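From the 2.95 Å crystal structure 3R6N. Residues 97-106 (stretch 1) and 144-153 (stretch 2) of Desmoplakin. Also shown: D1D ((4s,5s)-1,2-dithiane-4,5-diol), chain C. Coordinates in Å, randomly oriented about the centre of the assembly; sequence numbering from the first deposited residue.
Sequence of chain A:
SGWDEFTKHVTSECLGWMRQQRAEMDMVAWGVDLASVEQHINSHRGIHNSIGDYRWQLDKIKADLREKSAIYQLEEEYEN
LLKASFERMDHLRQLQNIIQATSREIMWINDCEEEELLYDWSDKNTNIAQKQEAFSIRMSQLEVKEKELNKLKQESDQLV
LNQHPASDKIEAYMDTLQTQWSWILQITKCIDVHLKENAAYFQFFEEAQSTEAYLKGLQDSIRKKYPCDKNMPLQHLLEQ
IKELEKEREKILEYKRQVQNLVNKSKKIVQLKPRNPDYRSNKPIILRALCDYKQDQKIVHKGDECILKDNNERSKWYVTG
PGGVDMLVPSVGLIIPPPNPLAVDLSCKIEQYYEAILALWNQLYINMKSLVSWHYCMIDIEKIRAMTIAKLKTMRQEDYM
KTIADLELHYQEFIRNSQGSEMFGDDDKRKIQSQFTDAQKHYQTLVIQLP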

# COMPACT_ATOMS: atom_id res chain seq x y z
N ASN A 97 27.30 19.93 24.50
CA ASN A 97 26.74 20.30 23.21
C ASN A 97 26.29 19.08 22.40
O ASN A 97 25.11 18.95 22.07
CB ASN A 97 27.72 21.13 22.39
CG ASN A 97 27.78 22.57 22.84
OD1 ASN A 97 27.58 22.88 24.02
ND2 ASN A 97 28.04 23.48 21.90
N ILE A 98 27.23 18.20 22.10
CA ILE A 98 26.95 17.04 21.25
C ILE A 98 25.81 16.19 21.80
O ILE A 98 25.00 15.66 21.03
CB ILE A 98 28.21 16.17 21.01
CG1 ILE A 98 28.00 15.25 19.81
CG2 ILE A 98 28.57 15.38 22.26
CD1 ILE A 98 27.85 15.99 18.50
N ILE A 99 25.73 16.06 23.12
CA ILE A 99 24.68 15.25 23.73
C ILE A 99 23.32 15.94 23.69
O ILE A 99 22.33 15.35 23.28
CB ILE A 99 25.02 14.88 25.18
CG1 ILE A 99 26.34 14.13 25.23
CG2 ILE A 99 23.91 14.04 25.78
CD1 ILE A 99 26.69 13.62 26.60
N GLN A 100 23.28 17.20 24.12
CA GLN A 100 22.06 17.99 24.05
C GLN A 100 21.46 17.91 22.65
O GLN A 100 20.27 17.62 22.49
CB GLN A 100 22.35 19.45 24.40
CG GLN A 100 22.62 19.69 25.87
CD GLN A 100 22.88 21.14 26.19
OE1 GLN A 100 23.16 21.94 25.30
NE2 GLN A 100 22.80 21.49 27.47
N ALA A 101 22.29 18.16 21.65
CA ALA A 101 21.85 18.11 20.26
C ALA A 101 21.27 16.75 19.91
O ALA A 101 20.13 16.65 19.45
CB ALA A 101 23.00 18.45 19.33
N THR A 102 22.04 15.69 20.15
CA THR A 102 21.61 14.34 19.82
C THR A 102 20.38 13.95 20.63
O THR A 102 19.52 13.21 20.16
CB THR A 102 22.73 13.32 20.10
OG1 THR A 102 23.90 13.70 19.38
CG2 THR A 102 22.31 11.94 19.65
N SER A 103 20.30 14.48 21.84
CA SER A 103 19.19 14.17 22.72
C SER A 103 17.88 14.70 22.13
O SER A 103 16.89 13.98 22.05
CB SER A 103 19.43 14.78 24.10
OG SER A 103 18.88 13.97 25.11
N ARG A 104 17.91 15.96 21.70
CA ARG A 104 16.74 16.59 21.10
C ARG A 104 16.43 16.02 19.73
O ARG A 104 15.29 16.02 19.28
CB ARG A 104 16.93 18.11 20.99
CG ARG A 104 17.22 18.81 22.31
CD ARG A 104 16.79 20.27 22.24
NE ARG A 104 15.36 20.39 21.95
CZ ARG A 104 14.75 21.53 21.66
NH1 ARG A 104 15.44 22.66 21.60
NH2 ARG A 104 13.44 21.53 21.41
N GLU A 105 17.47 15.52 19.06
CA GLU A 105 17.31 14.97 17.72
C GLU A 105 16.62 13.61 17.77
O GLU A 105 15.92 13.22 16.84
CB GLU A 105 18.67 14.85 17.04
CG GLU A 105 18.68 15.37 15.62
CD GLU A 105 18.06 16.75 15.50
OE1 GLU A 105 16.82 16.84 15.57
OE2 GLU A 105 18.82 17.73 15.34
N ILE A 106 16.83 12.89 18.87
CA ILE A 106 16.22 11.59 19.05
C ILE A 106 14.74 11.72 19.38
O ILE A 106 13.91 10.94 18.91
CB ILE A 106 16.95 10.79 20.15
CG1 ILE A 106 18.15 10.06 19.55
CG2 ILE A 106 16.01 9.80 20.81
CD1 ILE A 106 19.22 9.69 20.57
N VAL A 144 15.12 17.11 5.06
CA VAL A 144 15.72 18.24 5.75
C VAL A 144 16.53 17.76 6.95
O VAL A 144 17.67 18.17 7.13
CB VAL A 144 14.65 19.26 6.22
CG1 VAL A 144 15.27 20.26 7.19
CG2 VAL A 144 14.04 19.97 5.03
N LYS A 145 15.95 16.87 7.75
CA LYS A 145 16.64 16.35 8.93
C LYS A 145 17.94 15.64 8.59
O LYS A 145 18.95 15.84 9.25
CB LYS A 145 15.74 15.40 9.73
CG LYS A 145 14.97 16.07 10.87
CD LYS A 145 15.91 16.79 11.83
CE LYS A 145 15.11 17.63 12.82
NZ LYS A 145 15.95 18.66 13.50
N GLU A 146 17.92 14.80 7.56
CA GLU A 146 19.12 14.06 7.19
C GLU A 146 20.33 14.99 7.04
O GLU A 146 21.46 14.61 7.34
CB GLU A 146 18.91 13.25 5.91
CG GLU A 146 20.06 12.32 5.60
CD GLU A 146 19.85 11.52 4.33
OE1 GLU A 146 19.26 12.06 3.37
OE2 GLU A 146 20.27 10.35 4.29
N LYS A 147 20.09 16.21 6.56
CA LYS A 147 21.13 17.22 6.45
C LYS A 147 21.64 17.59 7.83
O LYS A 147 22.84 17.50 8.11
CB LYS A 147 20.59 18.48 5.76
CG LYS A 147 20.28 18.36 4.27
CD LYS A 147 19.94 19.74 3.70
CE LYS A 147 19.54 19.69 2.22
NZ LYS A 147 18.19 19.09 2.00
N GLU A 148 20.72 18.02 8.69
CA GLU A 148 21.05 18.42 10.06
C GLU A 148 21.75 17.30 10.82
O GLU A 148 22.64 17.55 11.64
CB GLU A 148 19.78 18.87 10.80
CG GLU A 148 18.96 19.90 10.03
CD GLU A 148 17.75 20.40 10.81
OE1 GLU A 148 17.93 20.90 11.94
OE2 GLU A 148 16.61 20.29 10.30
N LEU A 149 21.35 16.06 10.55
CA LEU A 149 21.94 14.89 11.19
C LEU A 149 23.32 14.58 10.63
O LEU A 149 24.23 14.20 11.36
CB LEU A 149 21.02 13.68 11.03
CG LEU A 149 19.71 13.72 11.82
CD1 LEU A 149 18.85 12.52 11.50
CD2 LEU A 149 20.02 13.78 13.30
N ASN A 150 23.45 14.72 9.31
CA ASN A 150 24.73 14.47 8.65
C ASN A 150 25.86 15.31 9.21
O ASN A 150 26.95 14.80 9.47
CB ASN A 150 24.60 14.67 7.14
CG ASN A 150 24.29 13.39 6.41
OD1 ASN A 150 24.62 12.30 6.88
ND2 ASN A 150 23.67 13.51 5.24
N LYS A 151 25.61 16.61 9.39
CA LYS A 151 26.64 17.49 9.92
C LYS A 151 26.78 17.37 11.43
O LYS A 151 27.79 17.78 12.00
CB LYS A 151 26.40 18.95 9.49
CG LYS A 151 25.03 19.50 9.82
CD LYS A 151 24.77 20.81 9.09
CE LYS A 151 23.29 21.18 9.13
NZ LYS A 151 22.96 22.35 8.26
N LEU A 152 25.76 16.81 12.08
CA LEU A 152 25.86 16.54 13.51
C LEU A 152 26.82 15.38 13.76
O LEU A 152 27.52 15.35 14.76
CB LEU A 152 24.49 16.23 14.12
CG LEU A 152 24.58 15.95 15.62
CD1 LEU A 152 25.18 17.15 16.34
CD2 LEU A 152 23.23 15.57 16.21
N LYS A 153 26.85 14.43 12.83
CA LYS A 153 27.79 13.33 12.93
C LYS A 153 29.19 13.80 12.56
O LYS A 153 30.19 13.32 13.10
CB LYS A 153 27.39 12.15 12.04
CG LYS A 153 28.22 10.90 12.30
CD LYS A 153 28.33 10.03 11.06
CE LYS A 153 29.22 8.82 11.32
NZ LYS A 153 29.29 7.93 10.13
S1 D1D C . 23.73 8.97 12.41
C1 D1D C . 25.16 9.07 11.39
C2 D1D C . 24.79 9.20 9.91
O2 D1D C . 25.58 8.27 9.15
C3 D1D C . 23.31 8.95 9.62
O3 D1D C . 23.15 8.69 8.22
C4 D1D C . 22.43 10.15 9.99
S4 D1D C . 22.44 10.33 11.74

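Both stretches are helical throughout, and each helix extends beyond its stretch at both ends. Their N-to-C directions differ by 153°, so they run roughly antiparallel. The axes come no closer than 11.3 Å. At that spacing the backbones stay apart and side chains make the contact. The buried surface is modest, 299 Å² with both sides summed.

Asn 97 does not reach stretch 2. Its carbonyl oxygen accepts the backbone hydrogen bond from Ala 101. Ile 98 makes the first contact. Its CA-to-CB bond points sideways, but the end of the side chain comes nearer to the other helix. There CD1 of Ile 98 packs against CD1 of Leu 152 at 3.6 Å, an apolar contact. The CA atoms of Ile 98 and Leu 152 are 7.8 Å apart. Ile 99 and Gln 100 take no part.

Ala 101 lies one turn after Ile 98 and points toward stretch 2. Its side chain is a single methyl group. CB of Ala 101 is 3.9 Å from CD1 of Leu 152, so the same leucine methyl touches both residues.

Thr 102 points sideways. Its OG1 donates a hydrogen bond to O of Ile 98, at 2.8 Å, within its own helix. The same oxygen accepts the backbone hydrogen bond from N of Thr 102. OG1 of Thr 102 also lies 3.7 Å from CD2 of Leu 152, which is a packing contact. Leu 152 therefore meets three residues of stretch 1, and it has the largest covered area of any residue here, 92 Å².

Ser 103 and Arg 104 are out of reach. Glu 105 points toward stretch 2 and has 87 Å² covered. It combines apolar packing with a charged contact. CG of Glu 105 lies 3.1 Å from CD2 of Leu 149, a very short approach for two carbon atoms. The carboxylate continues to Lys 145. NZ of Lys 145 donates a hydrogen bond to OE1 of Glu 105 at 2.9 Å, as part of a salt bridge. The same NZ is 3.4 Å from OE1 of Glu 148, forming a salt bridge with a weak hydrogen bond inside stretch 2. One ammonium group thus serves two carboxylates, one from each helix.

Ile 106 points away and makes no contact with stretch 2. The bound dithiane-diol lies beside stretch 2: its C1 is 3.3 Å from CD of Lys 153, and its S4 is 3.7 Å from CB of Leu 149.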